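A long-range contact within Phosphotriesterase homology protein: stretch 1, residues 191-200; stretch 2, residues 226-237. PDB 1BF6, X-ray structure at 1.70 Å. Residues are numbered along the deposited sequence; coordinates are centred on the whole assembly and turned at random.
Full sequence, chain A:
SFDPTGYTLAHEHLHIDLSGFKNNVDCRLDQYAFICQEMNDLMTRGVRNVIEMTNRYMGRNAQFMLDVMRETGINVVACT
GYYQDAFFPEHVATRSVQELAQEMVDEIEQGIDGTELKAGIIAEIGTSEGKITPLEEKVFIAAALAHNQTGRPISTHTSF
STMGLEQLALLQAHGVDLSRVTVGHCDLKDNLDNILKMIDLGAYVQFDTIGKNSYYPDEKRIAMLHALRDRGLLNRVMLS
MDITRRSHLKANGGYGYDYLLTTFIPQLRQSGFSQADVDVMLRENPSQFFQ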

# COMPACT_ATOMS: atom_id res chain seq x y z
N ASN A 191 -14.11 -11.75 2.26
CA ASN A 191 -13.61 -11.75 0.89
C ASN A 191 -12.74 -12.97 0.55
O ASN A 191 -11.93 -12.92 -0.38
CB ASN A 191 -12.79 -10.45 0.76
CG ASN A 191 -12.58 -10.00 -0.68
OD1 ASN A 191 -11.63 -9.27 -0.96
ND2 ASN A 191 -13.49 -10.36 -1.58
N LEU A 192 -12.94 -14.09 1.26
CA LEU A 192 -12.12 -15.28 1.02
C LEU A 192 -12.15 -15.84 -0.40
O LEU A 192 -11.09 -16.12 -0.97
CB LEU A 192 -12.46 -16.39 2.03
CG LEU A 192 -11.42 -17.50 2.14
CD1 LEU A 192 -10.05 -16.93 2.48
CD2 LEU A 192 -11.86 -18.50 3.19
N ASP A 193 -13.33 -15.97 -0.98
CA ASP A 193 -13.43 -16.52 -2.33
C ASP A 193 -12.57 -15.75 -3.31
O ASP A 193 -11.71 -16.35 -3.97
CB ASP A 193 -14.88 -16.56 -2.81
CG ASP A 193 -15.70 -17.56 -2.02
OD1 ASP A 193 -15.18 -18.65 -1.70
OD2 ASP A 193 -16.87 -17.24 -1.71
N ASN A 194 -12.74 -14.44 -3.35
CA ASN A 194 -11.95 -13.60 -4.25
C ASN A 194 -10.46 -13.69 -3.94
O ASN A 194 -9.64 -13.76 -4.85
CB ASN A 194 -12.39 -12.14 -4.16
CG ASN A 194 -13.72 -11.86 -4.85
OD1 ASN A 194 -14.30 -10.80 -4.64
ND2 ASN A 194 -14.19 -12.79 -5.68
N ILE A 195 -10.10 -13.66 -2.66
CA ILE A 195 -8.70 -13.72 -2.26
C ILE A 195 -8.03 -15.01 -2.74
O ILE A 195 -6.91 -14.97 -3.24
CB ILE A 195 -8.54 -13.54 -0.72
CG1 ILE A 195 -8.82 -12.09 -0.33
CG2 ILE A 195 -7.13 -13.91 -0.26
CD1 ILE A 195 -8.80 -11.85 1.15
N LEU A 196 -8.72 -16.14 -2.60
CA LEU A 196 -8.17 -17.43 -3.03
C LEU A 196 -7.94 -17.44 -4.55
O LEU A 196 -6.92 -17.93 -5.03
CB LEU A 196 -9.11 -18.57 -2.62
CG LEU A 196 -9.21 -18.79 -1.11
CD1 LEU A 196 -10.27 -19.84 -0.82
CD2 LEU A 196 -7.86 -19.21 -0.56
N LYS A 197 -8.87 -16.83 -5.28
CA LYS A 197 -8.76 -16.74 -6.73
C LYS A 197 -7.60 -15.84 -7.13
O LYS A 197 -6.81 -16.20 -8.01
CB LYS A 197 -10.08 -16.24 -7.33
CG LYS A 197 -11.19 -17.28 -7.21
CD LYS A 197 -12.54 -16.78 -7.70
CE LYS A 197 -13.60 -17.85 -7.53
NZ LYS A 197 -14.94 -17.34 -7.92
N MET A 198 -7.45 -14.71 -6.44
CA MET A 198 -6.35 -13.80 -6.74
C MET A 198 -5.01 -14.46 -6.51
O MET A 198 -4.10 -14.34 -7.34
CB MET A 198 -6.46 -12.50 -5.92
CG MET A 198 -7.66 -11.65 -6.29
SD MET A 198 -7.70 -10.08 -5.42
CE MET A 198 -8.71 -10.51 -4.04
N ILE A 199 -4.89 -15.18 -5.39
CA ILE A 199 -3.65 -15.88 -5.08
C ILE A 199 -3.41 -16.99 -6.13
O ILE A 199 -2.28 -17.22 -6.54
CB ILE A 199 -3.70 -16.47 -3.63
CG1 ILE A 199 -3.66 -15.32 -2.61
CG2 ILE A 199 -2.54 -17.46 -3.41
CD1 ILE A 199 -3.84 -15.78 -1.15
N ASP A 200 -4.48 -17.64 -6.58
CA ASP A 200 -4.39 -18.70 -7.57
C ASP A 200 -3.84 -18.16 -8.90
O ASP A 200 -3.15 -18.88 -9.62
CB ASP A 200 -5.74 -19.37 -7.78
CG ASP A 200 -5.62 -20.67 -8.56
OD1 ASP A 200 -4.96 -21.59 -8.04
OD2 ASP A 200 -6.17 -20.76 -9.67
N HIS A 226 -6.32 -16.98 9.11
CA HIS A 226 -6.26 -18.39 9.48
C HIS A 226 -6.62 -19.29 8.30
O HIS A 226 -6.01 -20.35 8.12
CB HIS A 226 -7.19 -18.69 10.67
CG HIS A 226 -6.56 -18.43 12.00
ND1 HIS A 226 -5.89 -19.41 12.70
CD2 HIS A 226 -6.42 -17.29 12.72
CE1 HIS A 226 -5.36 -18.88 13.79
NE2 HIS A 226 -5.67 -17.60 13.83
N ALA A 227 -7.59 -18.87 7.50
CA ALA A 227 -8.01 -19.64 6.32
C ALA A 227 -6.83 -19.76 5.36
O ALA A 227 -6.59 -20.82 4.78
CB ALA A 227 -9.19 -18.95 5.63
N LEU A 228 -6.06 -18.69 5.22
CA LEU A 228 -4.90 -18.66 4.34
C LEU A 228 -3.77 -19.52 4.92
O LEU A 228 -3.14 -20.30 4.20
CB LEU A 228 -4.44 -17.22 4.11
CG LEU A 228 -5.55 -16.38 3.45
CD1 LEU A 228 -5.06 -14.95 3.23
CD2 LEU A 228 -6.01 -17.02 2.14
N ARG A 229 -3.55 -19.42 6.22
CA ARG A 229 -2.53 -20.22 6.88
C ARG A 229 -2.87 -21.72 6.77
O ARG A 229 -1.99 -22.54 6.49
CB ARG A 229 -2.45 -19.83 8.36
CG ARG A 229 -1.46 -20.66 9.15
CD ARG A 229 -1.50 -20.28 10.61
NE ARG A 229 -0.54 -21.06 11.38
CZ ARG A 229 -0.87 -21.84 12.40
NH1 ARG A 229 -2.15 -21.96 12.76
NH2 ARG A 229 0.07 -22.52 13.04
N ASP A 230 -4.15 -22.06 6.94
CA ASP A 230 -4.60 -23.45 6.87
C ASP A 230 -4.39 -24.06 5.48
O ASP A 230 -4.29 -25.28 5.35
CB ASP A 230 -6.09 -23.57 7.20
CG ASP A 230 -6.42 -23.19 8.64
OD1 ASP A 230 -5.55 -23.31 9.53
OD2 ASP A 230 -7.57 -22.77 8.86
N ARG A 231 -4.35 -23.22 4.46
CA ARG A 231 -4.17 -23.68 3.09
C ARG A 231 -2.73 -23.51 2.59
O ARG A 231 -2.44 -23.73 1.41
CB ARG A 231 -5.15 -22.95 2.16
CG ARG A 231 -6.60 -23.29 2.43
CD ARG A 231 -7.53 -22.24 1.84
NE ARG A 231 -8.94 -22.60 1.95
CZ ARG A 231 -9.67 -22.53 3.06
NH1 ARG A 231 -9.14 -22.10 4.21
NH2 ARG A 231 -10.95 -22.88 3.03
N GLY A 232 -1.84 -23.13 3.51
CA GLY A 232 -0.44 -22.92 3.18
C GLY A 232 -0.20 -21.78 2.22
O GLY A 232 0.78 -21.80 1.46
N LEU A 233 -1.03 -20.74 2.32
CA LEU A 233 -0.96 -19.57 1.43
C LEU A 233 -0.34 -18.29 2.01
O LEU A 233 -0.36 -17.24 1.37
CB LEU A 233 -2.36 -19.28 0.86
CG LEU A 233 -3.09 -20.44 0.17
CD1 LEU A 233 -4.52 -20.09 -0.14
CD2 LEU A 233 -2.35 -20.88 -1.08
N LEU A 234 0.26 -18.37 3.20
CA LEU A 234 0.86 -17.19 3.82
C LEU A 234 1.98 -16.52 3.04
O LEU A 234 2.27 -15.35 3.26
CB LEU A 234 1.34 -17.48 5.25
CG LEU A 234 0.30 -17.83 6.32
CD1 LEU A 234 1.02 -17.93 7.67
CD2 LEU A 234 -0.78 -16.77 6.40
N ASN A 235 2.61 -17.25 2.12
CA ASN A 235 3.69 -16.64 1.33
C ASN A 235 3.18 -15.64 0.27
O ASN A 235 3.97 -15.10 -0.50
CB ASN A 235 4.59 -17.71 0.67
CG ASN A 235 3.84 -18.58 -0.33
OD1 ASN A 235 2.60 -18.64 -0.34
ND2 ASN A 235 4.60 -19.28 -1.16
N ARG A 236 1.87 -15.40 0.24
CA ARG A 236 1.28 -14.44 -0.71
C ARG A 236 0.53 -13.30 -0.01
O ARG A 236 -0.08 -12.46 -0.68
CB ARG A 236 0.34 -15.15 -1.70
CG ARG A 236 1.07 -15.95 -2.77
CD ARG A 236 2.04 -15.08 -3.55
NE ARG A 236 2.76 -15.85 -4.55
CZ ARG A 236 3.97 -16.39 -4.38
NH1 ARG A 236 4.64 -16.23 -3.25
NH2 ARG A 236 4.49 -17.15 -5.34
N VAL A 237 0.62 -13.26 1.32
CA VAL A 237 -0.07 -12.25 2.13
C VAL A 237 0.87 -11.24 2.79
O VAL A 237 1.90 -11.61 3.35
CB VAL A 237 -0.90 -12.93 3.26
CG1 VAL A 237 -1.61 -11.88 4.12
CG2 VAL A 237 -1.91 -13.88 2.68
O HOH W 1 -0.25 -16.14 -5.76

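No direct hydrogen bond joins these two stretches. Apolar packing holds them together, with one leucine at its centre. L228 acts as a knob, and its side chain sits in a hole formed by L192, I195, L196 and I199 on the first helix. A single methyl, CD2 of L228, makes the closest approach to all four. L228 CD2 lies 3.9 Å from L196 CD2, and 4.1 Å from each of L192 CD1, I195 CG2 and I199 CD1. The CA-to-CB bond of L228 points sideways, but the m,t rotamer brings the end of the side chain nearer to the helix. The spacing of the four residues suits the hole, since positions i, i+3, i+4 and i+7 fall along one side of a helix.

The two helices run 41° apart in direction, and their axes come no closer than 11.5 Å. Leucine and isoleucine side chains fill the space between them. A227 is the small residue of the contact. Its CA-to-CB bond points toward the first helix, and A227 CB meets L192 CD2 at 3.6 Å.

After its helix, the second stretch turns through G232, whose positive phi favours glycine. L233 then points back toward the first helix. L233 CD1 lies 3.5 Å from L196 CD2, and L233 CD2 lies 4.1 Å from I199 CG2. L196 CD2 thus touches both L228 and L233. I199 loses more surface to the contact than any other residue here. The two stretches together bury 398 Å².

R231 contributes both its aliphatic chain and its guanidinium; R236 approaches through its CG. R231 CD packs 3.9 Å from L196 CD2. The R231 guanidinium lies oblique to L196 CD1 and L192 CD2, and R231 NH1 donates to A227 O at 2.9 Å. This bond ties the guanidinium to the backbone of its own stretch. R236 CG lies 4.0 Å from I199 CG2. The R236 side chain starts toward the first helix, but its end leads away, and R236 NH1 donates to N235 O at 3.0 Å.

One water adds a polar link at this end. The water O donates to I199 O at a short 2.4 Å and accepts a weak bond from R236 NE at 3.3 Å. I199 O lies near the end of the stretch 1 helix and takes no backbone bond from within the two stretches.

The polar residues D193, N194 and K197 lie out of reach of stretch 2, and D200 points away. The contact surface of the first helix is left to leucine and isoleucine.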